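Local coordinates for protein 1-acyl-sn-glycerol-3-phosphate acyltransferase (Thermotoga maritima, PDB 5KYM) that catalyses acyl transfer to lysophosphatidic acid, giving phosphatidic acid, as an integral membrane enzyme of the HX4D acyltransferase family, at residues F27-S32 / V114-R119; T58-D63 / Y192-K197; V65-E70 / E239-R244; G95-G100 / P182-S187. All coordinates share one frame; numbering follows the deposited sequence.

Contact 1: F27-S32 / V114-R119. With DD9 (nonane), chain F; HGX (1-heptadecanoyl-2-tridecanoyl-3-glycerol-phosphonyl choline), chain C.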
# COMPACT_ATOMS: atom_id res chain seq x y z
N PHE A 27 -16.06 -12.16 -9.93
CA PHE A 27 -15.87 -13.53 -10.29
C PHE A 27 -14.90 -14.19 -9.35
O PHE A 27 -15.09 -15.36 -9.01
CB PHE A 27 -15.43 -13.60 -11.76
CG PHE A 27 -15.09 -14.95 -12.20
CD1 PHE A 27 -16.08 -15.85 -12.47
CD2 PHE A 27 -13.76 -15.36 -12.28
CE1 PHE A 27 -15.74 -17.14 -12.83
CE2 PHE A 27 -13.41 -16.64 -12.64
CZ PHE A 27 -14.39 -17.53 -12.92
N VAL A 28 -13.89 -13.48 -8.90
CA VAL A 28 -12.84 -14.12 -8.08
C VAL A 28 -13.42 -14.51 -6.72
O VAL A 28 -13.26 -15.67 -6.28
CB VAL A 28 -11.59 -13.23 -7.94
CG1 VAL A 28 -10.69 -13.67 -6.79
CG2 VAL A 28 -10.81 -13.25 -9.24
N LEU A 29 -14.10 -13.57 -6.07
CA LEU A 29 -14.71 -13.84 -4.78
C LEU A 29 -15.78 -14.91 -4.97
O LEU A 29 -15.89 -15.83 -4.13
CB LEU A 29 -15.37 -12.59 -4.23
CG LEU A 29 -14.42 -11.44 -3.94
CD1 LEU A 29 -15.23 -10.24 -3.65
CD2 LEU A 29 -13.48 -11.74 -2.77
N PHE A 30 -16.56 -14.79 -6.07
CA PHE A 30 -17.57 -15.78 -6.32
C PHE A 30 -16.97 -17.18 -6.43
O PHE A 30 -17.47 -18.09 -5.79
CB PHE A 30 -18.41 -15.49 -7.54
CG PHE A 30 -19.33 -16.63 -7.91
CD1 PHE A 30 -20.53 -16.79 -7.25
CD2 PHE A 30 -18.99 -17.55 -8.89
CE1 PHE A 30 -21.43 -17.81 -7.58
CE2 PHE A 30 -19.87 -18.60 -9.22
CZ PHE A 30 -21.08 -18.73 -8.55
N ARG A 31 -15.89 -17.37 -7.19
CA ARG A 31 -15.24 -18.68 -7.16
C ARG A 31 -14.71 -19.06 -5.75
O ARG A 31 -14.79 -20.18 -5.34
CB ARG A 31 -14.06 -18.76 -8.11
CG ARG A 31 -14.36 -19.17 -9.53
CD ARG A 31 -13.05 -19.12 -10.35
NE ARG A 31 -11.88 -19.74 -9.68
CZ ARG A 31 -11.44 -20.98 -9.84
NH1 ARG A 31 -12.08 -21.83 -10.63
NH2 ARG A 31 -10.34 -21.39 -9.19
N SER A 32 -14.13 -18.11 -5.03
CA SER A 32 -13.52 -18.42 -3.73
C SER A 32 -14.57 -18.89 -2.76
O SER A 32 -14.24 -19.69 -1.87
CB SER A 32 -12.80 -17.19 -3.13
OG SER A 32 -13.64 -16.40 -2.30
N VAL A 114 -14.11 -2.06 -5.11
CA VAL A 114 -13.12 -1.62 -4.13
C VAL A 114 -13.52 -1.98 -2.68
O VAL A 114 -12.72 -2.48 -1.91
CB VAL A 114 -12.82 -0.07 -4.21
CG1 VAL A 114 -11.85 0.38 -3.12
CG2 VAL A 114 -12.23 0.31 -5.55
N ASN A 115 -14.75 -1.71 -2.32
CA ASN A 115 -15.21 -2.01 -0.96
C ASN A 115 -15.10 -3.50 -0.61
O ASN A 115 -14.69 -3.85 0.51
CB ASN A 115 -16.64 -1.54 -0.72
CG ASN A 115 -17.59 -2.02 -1.79
OD1 ASN A 115 -17.18 -2.18 -2.95
ND2 ASN A 115 -18.83 -2.28 -1.42
N TRP A 116 -15.44 -4.36 -1.56
CA TRP A 116 -15.34 -5.81 -1.33
C TRP A 116 -13.90 -6.14 -1.08
O TRP A 116 -13.59 -6.94 -0.22
CB TRP A 116 -15.77 -6.69 -2.51
CG TRP A 116 -17.00 -6.35 -3.18
CD1 TRP A 116 -18.10 -5.85 -2.63
CD2 TRP A 116 -17.27 -6.53 -4.57
NE1 TRP A 116 -19.06 -5.68 -3.58
CE2 TRP A 116 -18.59 -6.10 -4.79
CE3 TRP A 116 -16.52 -7.01 -5.67
CZ2 TRP A 116 -19.20 -6.12 -6.06
CZ3 TRP A 116 -17.13 -7.03 -6.95
CH2 TRP A 116 -18.47 -6.59 -7.13
N TYR A 117 -13.00 -5.58 -1.86
CA TYR A 117 -11.62 -5.93 -1.65
C TYR A 117 -10.99 -5.27 -0.42
O TYR A 117 -10.20 -5.92 0.28
CB TYR A 117 -10.86 -5.83 -2.97
CG TYR A 117 -11.11 -7.06 -3.81
CD1 TYR A 117 -10.41 -8.23 -3.57
CD2 TYR A 117 -12.05 -7.06 -4.77
CE1 TYR A 117 -10.63 -9.36 -4.31
CE2 TYR A 117 -12.27 -8.16 -5.55
CZ TYR A 117 -11.58 -9.32 -5.30
OH TYR A 117 -11.81 -10.43 -6.10
N ILE A 118 -11.40 -4.05 -0.08
CA ILE A 118 -10.95 -3.43 1.18
C ILE A 118 -11.36 -4.26 2.36
O ILE A 118 -10.58 -4.45 3.28
CB ILE A 118 -11.49 -2.00 1.39
CG1 ILE A 118 -10.93 -1.06 0.32
CG2 ILE A 118 -11.13 -1.52 2.79
CD1 ILE A 118 -11.36 0.39 0.39
N ARG A 119 -12.62 -4.70 2.36
CA ARG A 119 -13.13 -5.59 3.38
C ARG A 119 -12.38 -6.91 3.38
O ARG A 119 -11.98 -7.34 4.44
CB ARG A 119 -14.61 -5.85 3.18
CG ARG A 119 -15.50 -4.74 3.72
CD ARG A 119 -16.94 -5.23 4.05
NE ARG A 119 -17.74 -5.33 2.82
CZ ARG A 119 -18.19 -4.28 2.11
NH1 ARG A 119 -17.97 -3.01 2.51
NH2 ARG A 119 -18.86 -4.51 0.98
C1 DD9 F . -9.05 -9.73 -9.06
C2 DD9 F . -9.34 -8.96 -7.79
C3 DD9 F . -8.65 -7.61 -7.85
C4 DD9 F . -9.00 -6.80 -6.62
C5 DD9 F . -8.04 -5.61 -6.48
C6 DD9 F . -8.28 -4.95 -5.14
C7 DD9 F . -7.77 -3.51 -4.99
C8 DD9 F . -8.01 -3.09 -3.53
C9 DD9 F . -8.06 -1.56 -3.38
O11 HGX C . -12.36 -22.43 -15.46
C11 HGX C . -12.88 -21.37 -15.17
C12 HGX C . -14.18 -20.98 -15.87
C13 HGX C . -14.70 -19.57 -15.59
C14 HGX C . -15.64 -19.02 -16.67
C15 HGX C . -16.81 -18.25 -16.02
C16 HGX C . -17.78 -17.54 -16.99
C17 HGX C . -18.78 -16.61 -16.29
C18 HGX C . -19.22 -17.09 -14.90
O3 HGX C . -12.22 -20.53 -14.17
C3 HGX C . -10.90 -20.79 -13.67
C2 HGX C . -9.81 -20.19 -14.57
C1 HGX C . -8.43 -20.76 -14.19
O3P HGX C . -7.99 -20.26 -12.91
O2 HGX C . -9.88 -18.77 -14.42
C31 HGX C . -9.45 -17.95 -15.56
O31 HGX C . -8.58 -18.40 -16.31
C32 HGX C . -10.03 -16.56 -15.78
C33 HGX C . -11.47 -16.59 -16.31
C34 HGX C . -11.97 -15.19 -16.71
C35 HGX C . -13.45 -15.00 -16.33
C36 HGX C . -14.02 -13.57 -16.46
C37 HGX C . -15.56 -13.60 -16.42
C38 HGX C . -16.27 -12.33 -15.92
C39 HGX C . -17.67 -12.67 -15.35
C40 HGX C . -18.58 -11.47 -15.05
O1 HGX C . -6.45 -22.23 -12.60
P1 HGX C . -6.71 -20.83 -12.08
O4 HGX C . -6.94 -20.60 -10.60
O5 HGX C . -5.45 -19.90 -12.49
C4 HGX C . -4.08 -20.22 -12.18
C5 HGX C . -3.15 -19.78 -13.31
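Y117 reaches across from helix 114-120 to V28 and L29 of helix 2-34, probably the first member of the two-helix motif that positions the active site within the bilayer. Between the two backbones lies a gap of 11.7 Å from axis to axis at a 47° crossing, and large side chains fill it. Take Y117 from the root outward. Its CB sits 3.5 Å from C6 of the bound nonane. The ring then runs beside the alkane, with nonane C4 3.4 Å above its plane and over the centre, so one face is paved by hydrocarbon. At CZ the chain's C2 is still close, and here the CG of L29 comes in from the other direction, at 3.8 Å. The hydroxyl arrives last: Y117 OH lies 3.4 Å from V28 CB, and the V28 side chain crosses the tyrosine at about a right angle. That oxygen is hydrogen-bonded to the backbone carbonyl of G25, one turn earlier in helix 2-34, which satisfies the polar end of a ring otherwise packed on alkane and aliphatic side chains. L29 CG is anti to its carbonyl carbon (chi1 -63°); the branch beyond it sends CD1 toward W116, CD2 staying near the tyrosine. The lipid takes another side of helix 2-34, where F27 has an acyl carbon, C35, over one face of its ring. The last link between the two helices is L29 CD1, set obliquely to the indole, 3.8 Å from W116 CB.

Contact 2: T58-D63 / Y192-K197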
# COMPACT_ATOMS: atom_id res chain seq x y z
N THR A 58 1.25 -2.32 -15.26
CA THR A 58 1.39 -2.63 -16.69
C THR A 58 0.35 -1.89 -17.50
O THR A 58 0.67 -1.34 -18.53
CB THR A 58 1.36 -4.11 -17.05
OG1 THR A 58 0.02 -4.54 -17.15
CG2 THR A 58 2.08 -4.95 -16.06
N TRP A 59 -0.87 -1.79 -17.00
CA TRP A 59 -1.84 -0.95 -17.68
C TRP A 59 -1.38 0.52 -17.89
O TRP A 59 -1.90 1.23 -18.75
CB TRP A 59 -3.16 -0.99 -16.95
CG TRP A 59 -3.62 -2.31 -16.71
CD1 TRP A 59 -3.38 -3.41 -17.44
CD2 TRP A 59 -4.48 -2.72 -15.67
NE1 TRP A 59 -4.00 -4.52 -16.91
CE2 TRP A 59 -4.71 -4.10 -15.83
CE3 TRP A 59 -5.08 -2.05 -14.61
CZ2 TRP A 59 -5.53 -4.82 -14.95
CZ3 TRP A 59 -5.89 -2.77 -13.73
CH2 TRP A 59 -6.10 -4.13 -13.90
N LEU A 60 -0.47 0.99 -17.04
CA LEU A 60 0.15 2.33 -17.16
C LEU A 60 1.49 2.34 -17.92
O LEU A 60 2.11 3.41 -18.07
CB LEU A 60 0.30 2.98 -15.77
CG LEU A 60 -1.05 3.15 -15.07
CD1 LEU A 60 -0.91 3.47 -13.61
CD2 LEU A 60 -1.86 4.24 -15.72
N PHE A 61 1.91 1.20 -18.45
CA PHE A 61 3.21 1.13 -19.14
C PHE A 61 4.31 1.76 -18.28
O PHE A 61 5.11 2.56 -18.76
CB PHE A 61 3.14 1.80 -20.54
CG PHE A 61 1.99 1.28 -21.38
CD1 PHE A 61 2.12 0.12 -22.09
CD2 PHE A 61 0.76 1.93 -21.39
CE1 PHE A 61 1.07 -0.42 -22.78
CE2 PHE A 61 -0.32 1.42 -22.08
CZ PHE A 61 -0.16 0.23 -22.75
N SER A 62 4.31 1.40 -16.98
CA SER A 62 5.21 1.94 -15.98
C SER A 62 5.95 0.81 -15.31
O SER A 62 5.27 -0.10 -14.82
CB SER A 62 4.39 2.72 -14.96
OG SER A 62 3.90 3.95 -15.50
N ASP A 63 7.31 0.81 -15.31
CA ASP A 63 8.05 -0.40 -14.84
C ASP A 63 8.36 -0.33 -13.38
O ASP A 63 8.98 0.64 -12.93
CB ASP A 63 9.33 -0.65 -15.61
CG ASP A 63 9.09 -1.06 -17.04
OD1 ASP A 63 8.44 -0.25 -17.73
OD2 ASP A 63 9.50 -2.14 -17.51
N TYR A 192 4.58 9.30 -7.50
CA TYR A 192 4.22 10.73 -7.59
C TYR A 192 4.28 11.33 -9.03
O TYR A 192 3.43 12.13 -9.38
CB TYR A 192 5.04 11.57 -6.60
CG TYR A 192 4.99 13.03 -6.87
CD1 TYR A 192 3.90 13.81 -6.48
CD2 TYR A 192 6.00 13.66 -7.57
CE1 TYR A 192 3.81 15.17 -6.78
CE2 TYR A 192 5.94 15.04 -7.82
CZ TYR A 192 4.83 15.76 -7.41
OH TYR A 192 4.75 17.07 -7.64
N HIS A 193 5.25 10.92 -9.85
CA HIS A 193 5.30 11.36 -11.24
C HIS A 193 4.24 10.66 -12.06
O HIS A 193 3.84 11.17 -13.08
CB HIS A 193 6.68 11.17 -11.84
CG HIS A 193 7.79 11.57 -10.91
ND1 HIS A 193 7.75 12.73 -10.15
CD2 HIS A 193 8.93 10.92 -10.54
CE1 HIS A 193 8.83 12.79 -9.39
NE2 HIS A 193 9.56 11.71 -9.60
N LEU A 194 3.76 9.53 -11.59
CA LEU A 194 2.75 8.72 -12.27
C LEU A 194 1.37 9.33 -12.14
O LEU A 194 0.69 9.58 -13.15
CB LEU A 194 2.79 7.33 -11.64
CG LEU A 194 2.27 6.10 -12.34
CD1 LEU A 194 2.42 6.17 -13.84
CD2 LEU A 194 3.06 4.88 -11.89
N ILE A 195 0.95 9.59 -10.90
CA ILE A 195 -0.28 10.36 -10.62
C ILE A 195 -0.25 11.09 -9.24
O ILE A 195 -0.54 10.49 -8.19
CB ILE A 195 -1.55 9.52 -10.87
CG1 ILE A 195 -2.78 10.44 -10.88
CG2 ILE A 195 -1.69 8.38 -9.90
CD1 ILE A 195 -4.05 9.75 -11.37
N PRO A 196 0.07 12.40 -9.26
CA PRO A 196 0.30 13.22 -8.08
C PRO A 196 -0.96 13.67 -7.43
O PRO A 196 -2.01 13.66 -8.09
CB PRO A 196 0.97 14.45 -8.66
CG PRO A 196 0.33 14.62 -9.96
CD PRO A 196 0.16 13.23 -10.46
N LYS A 197 -0.87 14.04 -6.14
CA LYS A 197 -2.06 14.58 -5.40
C LYS A 197 -2.77 15.61 -6.23
O LYS A 197 -2.12 16.48 -6.84
CB LYS A 197 -1.64 15.23 -4.07
CG LYS A 197 -2.76 15.41 -3.07
CD LYS A 197 -2.24 15.91 -1.73
CE LYS A 197 -3.32 15.81 -0.66
NZ LYS A 197 -2.91 16.58 0.58
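The rings around the meeting of L60 and S62 with L194 stand aside from it: F61 carries the carbonyl oxygen of T58 4.0 Å above one face, over the ring centre, and Y192 has H193 CE1 in plane at its edge. W59, in turn, meets Y20 of helix 2-34 edge-to-face. A Schellman motif ends helix 38-59 here, F61 taking positive phi (49°), and the chain then brings S62 round to face L194 at the end of the short helix 191-194. L194 CG stands anti to the backbone N (chi1 -158°), which carries both methyls across the gap. L194 CD1 does most of the touching: it lies against S62 OG, and L194 CD1 is 4.3 Å from L60 CD1. The serine oxygen is hydrogen-bonded to the backbone N of G205, so its polarity is met despite the apolar neighbour. With an alanine at L194 the whole isobutyl end is lost, which would probably open a gap beside L60 and S62. L60 also packs on M88, which with Q85 and S86 belongs to the HX4D sequence; Q85 OE1 bonds to Y192 N and S86 OG to I195 O. The other methyl of L194, CD2, lies 4.0 Å from S62 CB.

Contact 3: V65-E70 / E239-R244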
# COMPACT_ATOMS: atom_id res chain seq x y z
N VAL A 65 10.32 -1.55 -9.94
CA VAL A 65 11.62 -2.21 -9.61
C VAL A 65 11.74 -2.23 -8.11
O VAL A 65 11.65 -1.20 -7.47
CB VAL A 65 12.82 -1.41 -10.18
CG1 VAL A 65 14.14 -1.96 -9.74
CG2 VAL A 65 12.77 -1.39 -11.67
N VAL A 66 11.97 -3.42 -7.58
CA VAL A 66 11.87 -3.71 -6.15
C VAL A 66 13.21 -4.15 -5.61
O VAL A 66 13.83 -5.06 -6.13
CB VAL A 66 10.89 -4.86 -5.88
CG1 VAL A 66 10.52 -4.85 -4.43
CG2 VAL A 66 9.64 -4.66 -6.69
N GLU A 67 13.67 -3.54 -4.55
CA GLU A 67 14.77 -4.16 -3.87
C GLU A 67 14.42 -4.38 -2.42
O GLU A 67 13.66 -3.66 -1.81
CB GLU A 67 15.99 -3.36 -4.09
CG GLU A 67 15.92 -2.03 -3.46
CD GLU A 67 17.20 -1.30 -3.60
OE1 GLU A 67 18.18 -1.68 -2.88
OE2 GLU A 67 17.17 -0.34 -4.42
N GLY A 68 15.02 -5.42 -1.87
CA GLY A 68 14.82 -5.82 -0.48
C GLY A 68 13.62 -6.70 -0.26
O GLY A 68 13.10 -6.74 0.83
N SER A 69 13.18 -7.42 -1.29
CA SER A 69 12.16 -8.45 -1.14
C SER A 69 12.50 -9.45 -0.06
O SER A 69 11.67 -9.83 0.76
CB SER A 69 11.92 -9.18 -2.44
OG SER A 69 11.57 -8.22 -3.42
N GLU A 70 13.77 -9.81 -0.01
CA GLU A 70 14.31 -10.68 1.06
C GLU A 70 14.01 -10.22 2.51
O GLU A 70 14.03 -11.01 3.40
CB GLU A 70 15.81 -10.93 0.83
CG GLU A 70 16.75 -9.74 1.15
CD GLU A 70 16.94 -8.66 0.03
OE1 GLU A 70 16.46 -8.81 -1.15
OE2 GLU A 70 17.64 -7.68 0.40
N GLU A 239 15.56 9.42 -0.83
CA GLU A 239 16.67 10.17 -1.33
C GLU A 239 17.54 9.33 -2.27
O GLU A 239 17.88 9.79 -3.35
CB GLU A 239 17.46 10.75 -0.16
CG GLU A 239 16.69 11.82 0.60
CD GLU A 239 16.62 13.16 -0.16
OE1 GLU A 239 17.72 13.73 -0.51
OE2 GLU A 239 15.49 13.63 -0.41
N GLU A 240 17.91 8.13 -1.86
CA GLU A 240 18.70 7.25 -2.71
C GLU A 240 17.99 6.89 -4.00
O GLU A 240 18.62 6.82 -5.07
CB GLU A 240 19.01 5.95 -2.00
CG GLU A 240 20.04 6.13 -0.90
CD GLU A 240 20.36 4.85 -0.15
OE1 GLU A 240 20.13 3.73 -0.71
OE2 GLU A 240 20.85 5.01 1.01
N LEU A 241 16.70 6.63 -3.89
CA LEU A 241 15.86 6.35 -5.03
C LEU A 241 15.68 7.56 -5.99
O LEU A 241 15.77 7.41 -7.18
CB LEU A 241 14.53 5.79 -4.57
CG LEU A 241 14.58 4.40 -3.90
CD1 LEU A 241 13.19 3.98 -3.38
CD2 LEU A 241 15.02 3.35 -4.86
N LYS A 242 15.49 8.75 -5.46
CA LYS A 242 15.33 9.98 -6.19
C LYS A 242 16.56 10.23 -7.06
O LYS A 242 16.47 10.91 -8.10
CB LYS A 242 15.11 11.16 -5.23
CG LYS A 242 14.79 12.51 -5.91
CD LYS A 242 14.59 13.71 -4.99
CE LYS A 242 13.28 13.54 -4.20
NZ LYS A 242 12.54 14.64 -3.47
N ALA A 243 17.73 9.76 -6.65
CA ALA A 243 19.00 10.20 -7.21
C ALA A 243 19.60 9.17 -8.13
O ALA A 243 20.32 9.55 -9.05
CB ALA A 243 19.97 10.52 -6.09
N ARG A 244 19.29 7.88 -7.93
CA ARG A 244 19.80 6.82 -8.77
C ARG A 244 19.42 7.04 -10.19
O ARG A 244 18.26 7.08 -10.50
CB ARG A 244 19.24 5.49 -8.39
CG ARG A 244 20.10 4.82 -7.35
CD ARG A 244 19.59 3.43 -7.02
NE ARG A 244 20.00 3.12 -5.63
CZ ARG A 244 19.29 2.40 -4.78
NH1 ARG A 244 18.12 1.88 -5.19
NH2 ARG A 244 19.75 2.21 -3.52
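A salt-bridge network pins the C-terminal end of helix 223-243 to strand 64-67, an outermost strand of the mixed five-stranded sheet, and its link across is the pair E67 and R244. The two side chains approach from opposite directions. E67 CG lies between the backbone N and the carbonyl carbon (chi1 66°), and the chain extends straight beyond it, presenting OE2. R244 NH1 donates to the syn lone pair of E67 OE2 over 2.5 Å, with a bent N-H...O angle of 135° and the oxygen tilted 27° from the guanidinium plane. A second carboxylate holds the other amino group: R244 NH2 is 3.2 Å from E240 OE1, one turn back in the helix, which helps fix the rotation of the guanidinium. E240 OE1 in turn pairs with K210 NZ, so positive and negative groups are interleaved. An alanine in place of E67 would probably leave R244 NH1 without its carboxylate and the helix end less firmly tied to this strand. Underneath, L241 CD2 comes within 4.3 Å of E67 OE2. The backbone of E67 pairs with L209 and I211 of the parallel strand 207-211, while L241 packs on F208 of that strand and on S187 and W189 of strand 183-189.

Contact 4: G95-G100 / P182-S187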
# COMPACT_ATOMS: atom_id res chain seq x y z
N GLY A 95 0.89 -5.25 -4.62
CA GLY A 95 1.47 -6.10 -5.64
C GLY A 95 2.91 -6.49 -5.44
O GLY A 95 3.37 -7.46 -6.02
N PHE A 96 3.63 -5.75 -4.61
CA PHE A 96 5.07 -5.95 -4.52
C PHE A 96 5.63 -6.06 -3.12
O PHE A 96 6.83 -6.18 -2.97
CB PHE A 96 5.76 -4.77 -5.22
CG PHE A 96 5.53 -4.74 -6.70
CD1 PHE A 96 6.32 -5.49 -7.55
CD2 PHE A 96 4.55 -3.98 -7.23
CE1 PHE A 96 6.13 -5.48 -8.89
CE2 PHE A 96 4.36 -3.96 -8.60
CZ PHE A 96 5.17 -4.69 -9.42
N VAL A 97 4.79 -5.99 -2.09
CA VAL A 97 5.29 -6.09 -0.71
C VAL A 97 4.37 -6.98 0.13
O VAL A 97 4.84 -7.94 0.75
CB VAL A 97 5.35 -4.72 -0.06
CG1 VAL A 97 5.87 -4.81 1.37
CG2 VAL A 97 6.11 -3.74 -0.94
N ALA A 98 3.07 -6.69 0.14
CA ALA A 98 2.15 -7.31 1.07
C ALA A 98 0.68 -7.06 0.75
O ALA A 98 0.32 -5.95 0.44
CB ALA A 98 2.49 -6.75 2.44
N THR A 99 -0.15 -8.08 0.87
CA THR A 99 -1.56 -7.90 0.68
C THR A 99 -2.23 -7.84 1.99
O THR A 99 -3.03 -8.73 2.36
CB THR A 99 -2.21 -8.98 -0.18
OG1 THR A 99 -2.00 -10.27 0.35
CG2 THR A 99 -1.63 -8.96 -1.49
N GLY A 100 -2.01 -6.69 2.65
CA GLY A 100 -2.58 -6.37 3.95
C GLY A 100 -3.71 -5.35 4.01
O GLY A 100 -4.07 -4.68 3.02
N PRO A 182 6.31 -6.37 14.17
CA PRO A 182 7.40 -5.69 13.49
C PRO A 182 6.97 -4.75 12.38
O PRO A 182 6.06 -5.05 11.62
CB PRO A 182 8.25 -6.82 12.89
CG PRO A 182 7.50 -8.08 13.12
CD PRO A 182 6.27 -7.81 13.89
N VAL A 183 7.62 -3.59 12.35
CA VAL A 183 7.48 -2.56 11.32
C VAL A 183 8.40 -2.93 10.16
O VAL A 183 9.55 -3.34 10.38
CB VAL A 183 7.84 -1.18 11.93
CG1 VAL A 183 7.95 -0.11 10.87
CG2 VAL A 183 6.79 -0.82 12.94
N LEU A 184 7.91 -2.80 8.95
CA LEU A 184 8.72 -3.11 7.75
C LEU A 184 8.79 -1.79 6.99
O LEU A 184 7.85 -1.46 6.28
CB LEU A 184 8.11 -4.24 6.89
CG LEU A 184 8.79 -4.53 5.55
CD1 LEU A 184 10.15 -5.09 5.85
CD2 LEU A 184 8.05 -5.39 4.57
N PRO A 185 9.89 -1.03 7.14
CA PRO A 185 9.96 0.26 6.49
C PRO A 185 10.10 0.15 4.99
O PRO A 185 10.87 -0.68 4.57
CB PRO A 185 11.21 0.89 7.09
CG PRO A 185 11.39 0.20 8.36
CD PRO A 185 11.03 -1.22 8.02
N VAL A 186 9.38 0.98 4.23
CA VAL A 186 9.40 0.91 2.76
C VAL A 186 9.53 2.29 2.20
O VAL A 186 8.90 3.15 2.70
CB VAL A 186 8.11 0.29 2.21
CG1 VAL A 186 8.03 0.46 0.71
CG2 VAL A 186 8.09 -1.17 2.57
N SER A 187 10.32 2.49 1.15
CA SER A 187 10.43 3.79 0.54
C SER A 187 9.96 3.66 -0.90
O SER A 187 10.38 2.74 -1.62
CB SER A 187 11.87 4.23 0.53
OG SER A 187 12.48 4.14 1.79
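V97 puts one methyl, CG1, against two residues of strand 183-189. The nearer is L184, whose CD2 lies 3.9 Å from V97 CG1; the other is V186, whose CG2 is 4.4 Å from the same V97 CG1. The V97 and L184 side chains slide past one another in opposite directions. In both residues the first torsion is extended: V97 holds CG1 anti to its backbone N (chi1 -180°), and L184 does the same with CG (chi1 173°), which carries the end of each side chain across to the other. All three residues are buried, and the meeting is purely apolar. Further out, V97 and V186 also share V80 of strand 79-82 and L209 of strand 207-211, and L184 reaches I211 of the latter. This is the sandwich of an alpha/beta fold: the chain leaving helix 89-96 lies over one face of the sheet, while V183 and P185 turn the other way, onto V230, V233 and V234 of helix 223-243. Backbone bonds from L184 to I79 and V81, and from P185 to H212, hold the strand in its place. On the other segment, K54 of helix 38-59 grips the helix end, bonding through NZ to G95 O and making a cation-pi contact with the F96 ring. S187 OG is hydrogen-bonded to H212 NE2 and V234 O.

In the fold
Contacts 3 and 4 lie on the same sheet and touch: V66 CG2 is 3.5 Å from F96 CD1, and L241 CD1 is 3.5 Å from S187 O. Contact 4 is near the middle of the chain, about 7 Å from its centre, whereas contacts 1 and 3 lie on opposite sides of that centre, about 32 Å apart between their own centres. Contact 1 lies beside nonane and lipid; V97 of contact 4 is about 14 Å from the same alkane. Contact 2, about 25 Å from contact 1 between centres, sits at the far end of helix 38-59, where W59 lines a lipid pocket, and its first segment leads directly into the strand of contact 3.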